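Local coordinates for protein acylneuraminate lyase (Mycoplasma synoviae, PDB 4N4P) that belongs to the dihydrodipicolinate synthetase family of TIM-barrel proteins, is named as an acylneuraminate lyase, and assembles from four copies of one chain, at residues L253-K258 with G269-P274; G44-G49 with T78-I83; I109-Y114 with H122-E127. All coordinates share one frame; numbering follows the deposited sequence.

Interaction 1 of 3, residues L253-K258 with G269-P274; sequences LMQSLK and GYTRKP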
loop_
_atom_site.group_PDB
_atom_site.type_symbol
_atom_site.label_atom_id
_atom_site.label_comp_id
_atom_site.label_asym_id
_atom_site.label_seq_id
_atom_site.Cartn_x
_atom_site.Cartn_y
_atom_site.Cartn_z
ATOM N N LEU A 253 7.055 20.776 10.928
ATOM C CA LEU A 253 6.963 21.780 9.866
ATOM C C LEU A 253 6.452 23.129 10.378
ATOM O O LEU A 253 7.128 24.154 10.224
ATOM C CB LEU A 253 6.067 21.271 8.732
ATOM C CG LEU A 253 5.763 22.292 7.623
ATOM C CD1 LEU A 253 7.053 22.674 6.844
ATOM C CD2 LEU A 253 4.654 21.747 6.686
ATOM N N MET A 254 5.262 23.140 10.978
ATOM C CA MET A 254 4.677 24.432 11.404
ATOM C C MET A 254 5.502 25.097 12.510
ATOM O O MET A 254 5.683 26.329 12.503
ATOM C CB MET A 254 3.211 24.270 11.815
ATOM C CG MET A 254 2.259 24.339 10.608
ATOM S SD MET A 254 2.210 22.791 9.701
ATOM C CE MET A 254 0.996 21.980 10.758
ATOM N N GLN A 255 6.025 24.278 13.432
ATOM C CA GLN A 255 6.889 24.794 14.503
ATOM C C GLN A 255 8.130 25.454 13.912
ATOM O O GLN A 255 8.567 26.496 14.402
ATOM C CB GLN A 255 7.340 23.673 15.446
ATOM C CG GLN A 255 6.186 22.941 16.167
ATOM C CD GLN A 255 5.750 21.681 15.436
ATOM O OE1 GLN A 255 5.689 21.669 14.206
ATOM N NE2 GLN A 255 5.449 20.602 16.192
ATOM N N SER A 256 8.690 24.830 12.871
ATOM C CA SER A 256 9.892 25.337 12.224
ATOM C C SER A 256 9.616 26.614 11.449
ATOM O O SER A 256 10.393 27.584 11.532
ATOM C CB SER A 256 10.456 24.282 11.275
ATOM O OG SER A 256 10.894 23.152 12.001
ATOM N N LEU A 257 8.533 26.613 10.680
ATOM C CA LEU A 257 8.161 27.840 9.943
ATOM C C LEU A 257 7.949 29.006 10.922
ATOM O O LEU A 257 8.438 30.117 10.708
ATOM C CB LEU A 257 6.906 27.629 9.091
ATOM C CG LEU A 257 7.042 26.641 7.917
ATOM C CD1 LEU A 257 5.641 26.419 7.252
ATOM C CD2 LEU A 257 8.044 27.161 6.906
ATOM N N LYS A 258 7.217 28.744 12.000
ATOM C CA LYS A 258 6.928 29.810 12.966
ATOM C C LYS A 258 8.207 30.294 13.633
ATOM O O LYS A 258 8.423 31.498 13.749
ATOM C CB LYS A 258 5.872 29.355 13.981
ATOM C CG LYS A 258 4.444 29.412 13.378
ATOM C CD LYS A 258 3.414 28.743 14.264
ATOM C CE LYS A 258 2.036 28.772 13.576
ATOM N NZ LYS A 258 0.874 28.351 14.484
ATOM N N GLY A 269 4.125 33.453 16.537
ATOM C CA GLY A 269 3.557 32.623 17.601
ATOM C C GLY A 269 3.923 31.155 17.518
ATOM O O GLY A 269 5.001 30.806 17.036
ATOM N N TYR A 270 3.041 30.313 18.045
ATOM C CA TYR A 270 3.291 28.878 18.209
ATOM C C TYR A 270 2.184 28.040 17.602
ATOM O O TYR A 270 1.111 28.550 17.247
ATOM C CB TYR A 270 3.499 28.537 19.708
ATOM C CG TYR A 270 4.711 29.278 20.257
ATOM C CD1 TYR A 270 5.953 28.658 20.309
ATOM C CD2 TYR A 270 4.631 30.628 20.626
ATOM C CE1 TYR A 270 7.081 29.334 20.756
ATOM C CE2 TYR A 270 5.764 31.321 21.066
ATOM C CZ TYR A 270 6.977 30.659 21.132
ATOM O OH TYR A 270 8.096 31.326 21.573
ATOM N N THR A 271 2.444 26.746 17.484
ATOM C CA THR A 271 1.427 25.791 17.080
ATOM C C THR A 271 0.499 25.499 18.238
ATOM O O THR A 271 0.845 25.754 19.382
ATOM C CB THR A 271 2.055 24.470 16.583
ATOM O OG1 THR A 271 2.845 23.866 17.624
ATOM C CG2 THR A 271 2.950 24.765 15.379
ATOM N N ARG A 272 -0.689 25.007 17.917
ATOM C CA ARG A 272 -1.630 24.486 18.906
ATOM C C ARG A 272 -1.442 22.999 19.137
ATOM O O ARG A 272 -0.938 22.271 18.278
ATOM C CB ARG A 272 -3.063 24.721 18.453
ATOM C CG ARG A 272 -3.618 26.024 18.956
ATOM C CD ARG A 272 -5.107 26.188 18.617
ATOM N NE ARG A 272 -5.562 27.472 19.147
ATOM C CZ ARG A 272 -6.666 28.114 18.754
ATOM N NH1 ARG A 272 -7.446 27.595 17.824
ATOM N NH2 ARG A 272 -6.990 29.281 19.300
ATOM N N LYS A 273 -1.870 22.543 20.307
ATOM C CA LYS A 273 -1.952 21.108 20.584
ATOM C C LYS A 273 -2.861 20.426 19.569
ATOM O O LYS A 273 -3.851 21.013 19.142
ATOM C CB LYS A 273 -2.521 20.888 21.984
ATOM C CG LYS A 273 -1.705 21.554 23.089
ATOM C CD LYS A 273 -2.483 21.385 24.408
ATOM C CE LYS A 273 -1.832 22.154 25.539
ATOM N NZ LYS A 273 -0.572 21.487 25.934
ATOM N N PRO A 274 -2.555 19.161 19.207
ATOM C CA PRO A 274 -1.522 18.306 19.792
ATOM C C PRO A 274 -0.137 18.323 19.126
ATOM O O PRO A 274 0.675 17.410 19.392
ATOM C CB PRO A 274 -2.123 16.913 19.677
ATOM C CG PRO A 274 -3.031 16.990 18.473
ATOM C CD PRO A 274 -3.493 18.409 18.351
#

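Interaction 2 of 3, residues G44-G49 with T78-I83; sequences GIYITG and TLIAQI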
loop_
_atom_site.group_PDB
_atom_site.type_symbol
_atom_site.label_atom_id
_atom_site.label_comp_id
_atom_site.label_asym_id
_atom_site.label_seq_id
_atom_site.Cartn_x
_atom_site.Cartn_y
_atom_site.Cartn_z
ATOM N N GLY A 44 0.738 35.602 -3.840
ATOM C CA GLY A 44 -0.543 35.416 -3.208
ATOM C C GLY A 44 -0.367 34.687 -1.900
ATOM O O GLY A 44 0.744 34.225 -1.580
ATOM N N ILE A 45 -1.466 34.549 -1.151
ATOM C CA ILE A 45 -1.431 33.827 0.127
ATOM C C ILE A 45 -2.604 32.874 0.170
ATOM O O ILE A 45 -3.730 33.242 -0.213
ATOM C CB ILE A 45 -1.511 34.795 1.353
ATOM C CG1 ILE A 45 -0.384 35.813 1.286
ATOM C CG2 ILE A 45 -1.386 34.016 2.678
ATOM C CD1 ILE A 45 -0.570 37.015 2.236
ATOM N N TYR A 46 -2.353 31.650 0.642
ATOM C CA TYR A 46 -3.359 30.619 0.772
ATOM C C TYR A 46 -3.567 30.408 2.266
ATOM O O TYR A 46 -2.645 29.978 2.959
ATOM C CB TYR A 46 -2.836 29.321 0.139
ATOM C CG TYR A 46 -3.784 28.141 0.179
ATOM C CD1 TYR A 46 -4.832 28.047 -0.725
ATOM C CD2 TYR A 46 -3.603 27.092 1.098
ATOM C CE1 TYR A 46 -5.695 26.958 -0.722
ATOM C CE2 TYR A 46 -4.466 25.994 1.112
ATOM C CZ TYR A 46 -5.519 25.940 0.202
ATOM O OH TYR A 46 -6.398 24.891 0.153
ATOM N N ILE A 47 -4.756 30.753 2.763
ATOM C CA ILE A 47 -4.975 30.769 4.204
ATOM C C ILE A 47 -5.841 29.635 4.694
ATOM O O ILE A 47 -6.614 29.049 3.934
ATOM C CB ILE A 47 -5.522 32.122 4.709
ATOM C CG1 ILE A 47 -6.985 32.294 4.268
ATOM C CG2 ILE A 47 -4.584 33.252 4.251
ATOM C CD1 ILE A 47 -7.765 33.328 5.117
ATOM N N THR A 48 -5.720 29.368 5.997
ATOM C CA THR A 48 -6.489 28.356 6.724
ATOM C C THR A 48 -6.556 26.978 6.061
ATOM O O THR A 48 -7.591 26.317 6.076
ATOM C CB THR A 48 -7.917 28.869 7.178
ATOM O OG1 THR A 48 -8.675 29.326 6.039
ATOM C CG2 THR A 48 -7.745 30.021 8.170
ATOM N N GLY A 49 -5.425 26.549 5.512
ATOM C CA GLY A 49 -5.317 25.201 4.978
ATOM C C GLY A 49 -4.651 24.363 6.068
ATOM O O GLY A 49 -4.546 24.811 7.213
ATOM N N THR A 78 -2.828 38.272 -4.220
ATOM C CA THR A 78 -4.014 37.417 -4.432
ATOM C C THR A 78 -4.276 36.638 -3.152
ATOM O O THR A 78 -3.320 36.236 -2.497
ATOM C CB THR A 78 -3.739 36.467 -5.611
ATOM O OG1 THR A 78 -3.414 37.273 -6.767
ATOM C CG2 THR A 78 -4.956 35.544 -5.944
ATOM N N LEU A 79 -5.546 36.449 -2.803
ATOM C CA LEU A 79 -5.885 35.680 -1.594
ATOM C C LEU A 79 -6.762 34.502 -1.910
ATOM O O LEU A 79 -7.733 34.625 -2.631
ATOM C CB LEU A 79 -6.594 36.566 -0.563
ATOM C CG LEU A 79 -5.811 37.745 0.044
ATOM C CD1 LEU A 79 -6.678 38.528 1.012
ATOM C CD2 LEU A 79 -4.515 37.288 0.730
ATOM N N ILE A 80 -6.421 33.350 -1.343
ATOM C CA ILE A 80 -7.236 32.156 -1.435
ATOM C C ILE A 80 -7.462 31.645 -0.029
ATOM O O ILE A 80 -6.526 31.567 0.748
ATOM C CB ILE A 80 -6.558 31.047 -2.278
ATOM C CG1 ILE A 80 -6.146 31.584 -3.663
ATOM C CG2 ILE A 80 -7.489 29.857 -2.428
ATOM C CD1 ILE A 80 -5.377 30.578 -4.503
ATOM N N ALA A 81 -8.714 31.328 0.305
ATOM C CA ALA A 81 -9.049 30.780 1.621
ATOM C C ALA A 81 -9.531 29.347 1.514
ATOM O O ALA A 81 -10.489 29.068 0.804
ATOM C CB ALA A 81 -10.173 31.629 2.290
ATOM N N GLN A 82 -8.885 28.446 2.252
ATOM C CA GLN A 82 -9.371 27.064 2.376
ATOM C C GLN A 82 -10.450 27.103 3.453
ATOM O O GLN A 82 -10.187 27.578 4.552
ATOM C CB GLN A 82 -8.222 26.146 2.816
ATOM C CG GLN A 82 -8.496 24.652 2.618
ATOM C CD GLN A 82 -9.594 24.127 3.510
ATOM O OE1 GLN A 82 -10.495 23.445 3.046
ATOM N NE2 GLN A 82 -9.512 24.423 4.807
ATOM N N ILE A 83 -11.669 26.660 3.129
ATOM C CA ILE A 83 -12.813 26.917 4.008
ATOM C C ILE A 83 -13.576 25.639 4.327
ATOM O O ILE A 83 -14.619 25.675 4.981
ATOM C CB ILE A 83 -13.773 27.957 3.371
ATOM C CG1 ILE A 83 -14.278 27.446 2.020
ATOM C CG2 ILE A 83 -13.065 29.332 3.244
ATOM C CD1 ILE A 83 -15.685 27.937 1.705
#

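Interaction 3 of 3, residues I109-Y114 with H122-E127; sequences ITPYYY and HHYYEE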
loop_
_atom_site.group_PDB
_atom_site.type_symbol
_atom_site.label_atom_id
_atom_site.label_comp_id
_atom_site.label_asym_id
_atom_site.label_seq_id
_atom_site.Cartn_x
_atom_site.Cartn_y
_atom_site.Cartn_z
ATOM N N ILE A 109 -10.985 21.261 1.235
ATOM C CA ILE A 109 -10.472 19.906 1.302
ATOM C C ILE A 109 -11.559 18.850 1.035
ATOM O O ILE A 109 -12.740 19.071 1.304
ATOM C CB ILE A 109 -9.807 19.637 2.660
ATOM C CG1 ILE A 109 -10.804 19.940 3.792
ATOM C CG2 ILE A 109 -8.590 20.549 2.828
ATOM C CD1 ILE A 109 -10.621 19.001 4.916
ATOM N N THR A 110 -11.140 17.696 0.540
ATOM C CA THR A 110 -11.975 16.504 0.482
ATOM C C THR A 110 -12.533 16.187 1.879
ATOM O O THR A 110 -11.779 16.222 2.849
ATOM C CB THR A 110 -11.097 15.286 0.060
ATOM O OG1 THR A 110 -10.306 15.632 -1.088
ATOM C CG2 THR A 110 -11.948 14.068 -0.258
ATOM N N PRO A 111 -13.834 15.829 1.977
ATOM C CA PRO A 111 -14.349 15.343 3.261
ATOM C C PRO A 111 -13.427 14.248 3.816
ATOM O O PRO A 111 -13.046 13.324 3.101
ATOM C CB PRO A 111 -15.721 14.787 2.893
ATOM C CG PRO A 111 -16.164 15.641 1.722
ATOM C CD PRO A 111 -14.874 15.802 0.924
ATOM N N TYR A 112 -13.037 14.387 5.071
ATOM C CA TYR A 112 -11.942 13.568 5.612
ATOM C C TYR A 112 -12.419 12.638 6.727
ATOM O O TYR A 112 -13.596 12.651 7.097
ATOM C CB TYR A 112 -10.856 14.467 6.181
ATOM C CG TYR A 112 -11.406 15.496 7.114
ATOM C CD1 TYR A 112 -11.461 15.291 8.492
ATOM C CD2 TYR A 112 -11.915 16.670 6.605
ATOM C CE1 TYR A 112 -12.018 16.266 9.323
ATOM C CE2 TYR A 112 -12.435 17.626 7.402
ATOM C CZ TYR A 112 -12.495 17.443 8.740
ATOM O OH TYR A 112 -13.049 18.485 9.443
ATOM N N TYR A 113 -11.450 11.895 7.274
ATOM C CA TYR A 113 -11.643 10.884 8.332
ATOM C C TYR A 113 -12.392 9.649 7.852
ATOM O O TYR A 113 -11.829 8.559 7.807
ATOM C CB TYR A 113 -12.316 11.472 9.564
ATOM C CG TYR A 113 -12.269 10.519 10.737
ATOM C CD1 TYR A 113 -13.386 9.757 11.078
ATOM C CD2 TYR A 113 -11.092 10.343 11.461
ATOM C CE1 TYR A 113 -13.344 8.860 12.138
ATOM C CE2 TYR A 113 -11.036 9.438 12.531
ATOM C CZ TYR A 113 -12.162 8.716 12.856
ATOM O OH TYR A 113 -12.125 7.838 13.905
ATOM N N TYR A 114 -13.672 9.821 7.507
ATOM C CA TYR A 114 -14.444 8.736 6.948
ATOM C C TYR A 114 -14.073 8.553 5.499
ATOM O O TYR A 114 -13.529 9.450 4.867
ATOM C CB TYR A 114 -15.932 9.056 7.027
ATOM C CG TYR A 114 -16.450 9.198 8.424
ATOM C CD1 TYR A 114 -16.759 8.062 9.188
ATOM C CD2 TYR A 114 -16.671 10.465 8.980
ATOM C CE1 TYR A 114 -17.256 8.183 10.479
ATOM C CE2 TYR A 114 -17.164 10.607 10.275
ATOM C CZ TYR A 114 -17.456 9.461 11.022
ATOM O OH TYR A 114 -17.947 9.595 12.302
ATOM N N HIS A 122 -19.074 14.730 -4.351
ATOM C CA HIS A 122 -19.689 15.576 -5.385
ATOM C C HIS A 122 -20.755 16.483 -4.766
ATOM O O HIS A 122 -20.780 17.689 -5.014
ATOM C CB HIS A 122 -20.292 14.716 -6.503
ATOM C CG HIS A 122 -20.829 15.509 -7.654
ATOM N ND1 HIS A 122 -20.179 15.591 -8.869
ATOM C CD2 HIS A 122 -21.945 16.262 -7.771
ATOM C CE1 HIS A 122 -20.882 16.356 -9.685
ATOM N NE2 HIS A 122 -21.951 16.784 -9.040
ATOM N N HIS A 123 -21.618 15.896 -3.943
ATOM C CA HIS A 123 -22.722 16.625 -3.319
ATOM C C HIS A 123 -22.217 17.686 -2.348
ATOM O O HIS A 123 -22.790 18.776 -2.249
ATOM C CB HIS A 123 -23.684 15.655 -2.598
ATOM C CG HIS A 123 -24.935 16.319 -2.104
ATOM N ND1 HIS A 123 -26.067 16.443 -2.882
ATOM C CD2 HIS A 123 -25.217 16.937 -0.932
ATOM C CE1 HIS A 123 -27.003 17.084 -2.200
ATOM N NE2 HIS A 123 -26.511 17.398 -1.013
ATOM N N TYR A 124 -21.120 17.367 -1.647
ATOM C CA TYR A 124 -20.459 18.313 -0.755
ATOM C C TYR A 124 -19.994 19.535 -1.532
ATOM O O TYR A 124 -20.293 20.647 -1.157
ATOM C CB TYR A 124 -19.302 17.580 -0.101
ATOM C CG TYR A 124 -18.181 18.355 0.544
ATOM C CD1 TYR A 124 -16.977 18.595 -0.145
ATOM C CD2 TYR A 124 -18.276 18.762 1.878
ATOM C CE1 TYR A 124 -15.908 19.268 0.476
ATOM C CE2 TYR A 124 -17.222 19.420 2.512
ATOM C CZ TYR A 124 -16.039 19.660 1.823
ATOM O OH TYR A 124 -15.009 20.296 2.494
ATOM N N TYR A 125 -19.318 19.334 -2.665
ATOM C CA TYR A 125 -18.877 20.502 -3.432
ATOM C C TYR A 125 -20.055 21.281 -4.042
ATOM O O TYR A 125 -20.059 22.527 -4.054
ATOM C CB TYR A 125 -17.877 20.077 -4.484
ATOM C CG TYR A 125 -16.504 19.837 -3.903
ATOM C CD1 TYR A 125 -15.742 20.903 -3.385
ATOM C CD2 TYR A 125 -15.951 18.566 -3.908
ATOM C CE1 TYR A 125 -14.454 20.679 -2.862
ATOM C CE2 TYR A 125 -14.682 18.331 -3.397
ATOM C CZ TYR A 125 -13.941 19.386 -2.880
ATOM O OH TYR A 125 -12.681 19.123 -2.397
ATOM N N GLU A 126 -21.073 20.549 -4.488
ATOM C CA GLU A 126 -22.322 21.170 -4.955
ATOM C C GLU A 126 -22.930 22.099 -3.898
ATOM O O GLU A 126 -23.272 23.238 -4.179
ATOM C CB GLU A 126 -23.348 20.101 -5.317
ATOM C CG GLU A 126 -23.131 19.421 -6.625
ATOM C CD GLU A 126 -24.335 18.603 -7.007
ATOM O OE1 GLU A 126 -24.430 17.438 -6.577
ATOM O OE2 GLU A 126 -25.181 19.132 -7.755
ATOM N N GLU A 127 -23.085 21.605 -2.677
ATOM C CA GLU A 127 -23.645 22.431 -1.612
ATOM C C GLU A 127 -22.801 23.700 -1.362
ATOM O O GLU A 127 -23.349 24.777 -1.192
ATOM C CB GLU A 127 -23.778 21.625 -0.329
ATOM C CG GLU A 127 -24.854 20.572 -0.360
ATOM C CD GLU A 127 -25.348 20.241 1.035
ATOM O OE1 GLU A 127 -25.340 19.045 1.393
ATOM O OE2 GLU A 127 -25.724 21.176 1.777
HETATM O O HOH W 1 -13.874 18.458 4.525
HETATM O O HOH W 2 -11.741 16.582 -3.045
#

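Interaction 1 of 3, residues L253-K258 with G269-P274
Lys258 NZ is gripped by three oxygens: the carbonyl of Tyr270 across the contact, the carbonyl of Thr16, and the carboxylate of Glu53, with which it forms a salt bridge. The bond from Lys258 NZ to Tyr270 O measures 2.8 Å, and the ammonium lies above the carbonyl plane, 60° out of it, with a C=O...N angle of 109°. It therefore does not use a lone pair of that oxygen, a compromise consistent with serving three acceptors at once. The lysine chain is extended beyond CG and reaches across the loop backbone, passing Gly269 and Tyr270: CB lies 3.5 Å from Gly269 O, and CD is 3.6 Å from Tyr270 C. A buried ammonium in such a setting would be expected to keep its charge, since the carboxylate offsets it.

One turn back along the helix, Met254 and Gln255 receive the methyl of Thr271, the apolar half of the contact. This CG2 lies anti to its own carbonyl carbon, an orientation that carries it to the helix, 3.6 Å from Met254 CB and 3.7 Å from Gln255 N. The Gln255 and Thr271 side chains cross at about a right angle, Gln255 CG passing 3.8 Å from Thr271 OG1. Beyond CG the glutamine chain bends at chi2 (95°), and its NE2 donates to Trp276 O.

Both segments belong to the C-terminal helical part that follows the last barrel strand, 206-209; Glu53 and Thr16 tie it to barrel loops. The contact joins helix 253-263 to the loop that follows it and leads to helix 280-294. Ser256 packs on helix 280-294, whereas Leu257 rests on helices 231-248 and 212-227; Met254 and Gln255 also meet Tyr114 and Glu120 of the second subunit.

Interaction 2 of 3, residues G44-G49 with T78-I83
Tyr46 CG stands anti to its backbone N (chi1 -179°), and Gln82 CG does likewise (chi1 -164°); these torsions lean the phenol over the face carrying Ile80, obliquely across the neighbouring strand to Gln82. Tyr46 OH comes within 3.2 Å of Gln82 CG, while the near edge of the ring meets Ile80, with CD1 3.6 Å from Ile80 CG2. The hydroxyl itself bonds to Tyr139 and Ser107. Gln82 bends at chi2, which lets NE2 donate to Thr48 O at 3.0 Å; that oxygen lies nearly in the amide plane, and the N-H...O angle is 166°. In return Thr48 OG1 donates to Gln82 O at 2.7 Å, within the carbonyl plane. Gln82 OE1 accepts from Gly84 N and Ile109 N, fixing the amide at both ends.

Before these side-chain bonds, four backbone hydrogen bonds zip the strands in parallel register, from Ile45 N to Thr78 O (2.8 Å) through to Gln82 N to Ile47 O (2.9 Å). The strand axes run 4.6 Å apart and nearly parallel. On the face opposite Tyr46 and Ile80, Ile47 CG1 packs against Ala81 CB, and Ile45 meets Leu79.

These are neighbouring strands of the parallel barrel, joined by a beta-alpha-beta crossover through helix 59-73. Ile47 and Leu79 face that helix, Ile45 packs on helix 26-39, and Gln82 touches Ser107 on strand 105-108.

Interaction 3 of 3, residues I109-Y114 with H122-E127
Tyr124 and Pro111 meet face on: Pro111 CG sits 3.5 Å from the centroid of the Tyr124 ring and 11° off its normal, a CH-pi contact. The pyrrolidine lies across the ring, with Pro111 CD 3.6 Å from Tyr124 CE1. At the far end of the same ring, Tyr124 OH donates to Ile109 O at 2.8 Å, in the carbonyl plane and with a C=O...O angle of 159°. Thus the phenol is held at its tip by a bond and over one face by the proline. Tyr124 CG is anti to its backbone N (chi1 162°), which sends the ring from the helix toward the loop.

In the next shell, water 1 donates to Tyr124 OH at 3.0 Å. Water 2 joins Thr110 OG1, 2.6 Å away, to Tyr125 OH, to which it donates at 2.8 Å; it lies in the plane of the Tyr125 ring, at its edge. Tyr125 OH also hydrogen-bonds to Ala108 O, just before the loop. Tyr124 CD1 lies 3.8 Å above the plane of the Tyr125 ring, over its centre, so one ring edge rests on the other's face.

The contact joins a beta-alpha loop of the TIM barrel, at the C-terminal end of strand 105-108, to helix 118-131, which follows it. Tyr125 also reaches Ile138 on strand 136-139, Tyr124 packs on helix 88-100, and Tyr113 and Tyr114 hydrogen-bond to Ser50 of the second subunit.

Overall arrangement
Along the chain interaction 2 comes first, then interaction 3, then interaction 1. Interaction 2 lies about 6 Å from the chain centre, in the parallel sheet; interactions 3 and 1 lie about 19 and 16 Å out. The centres of interactions 1 and 2, and those of 2 and 3, are each about 18 Å apart, whereas those of 1 and 3 are about 27 Å apart. Interactions 2 and 3 touch through a probable hydrogen bond that carries the strand pair into the next strand's loop. Interactions 1 and 3 both reach the second subunit, where Lys273 and Glu127 of different chains pair, so these two peripheral contacts take part in assembly.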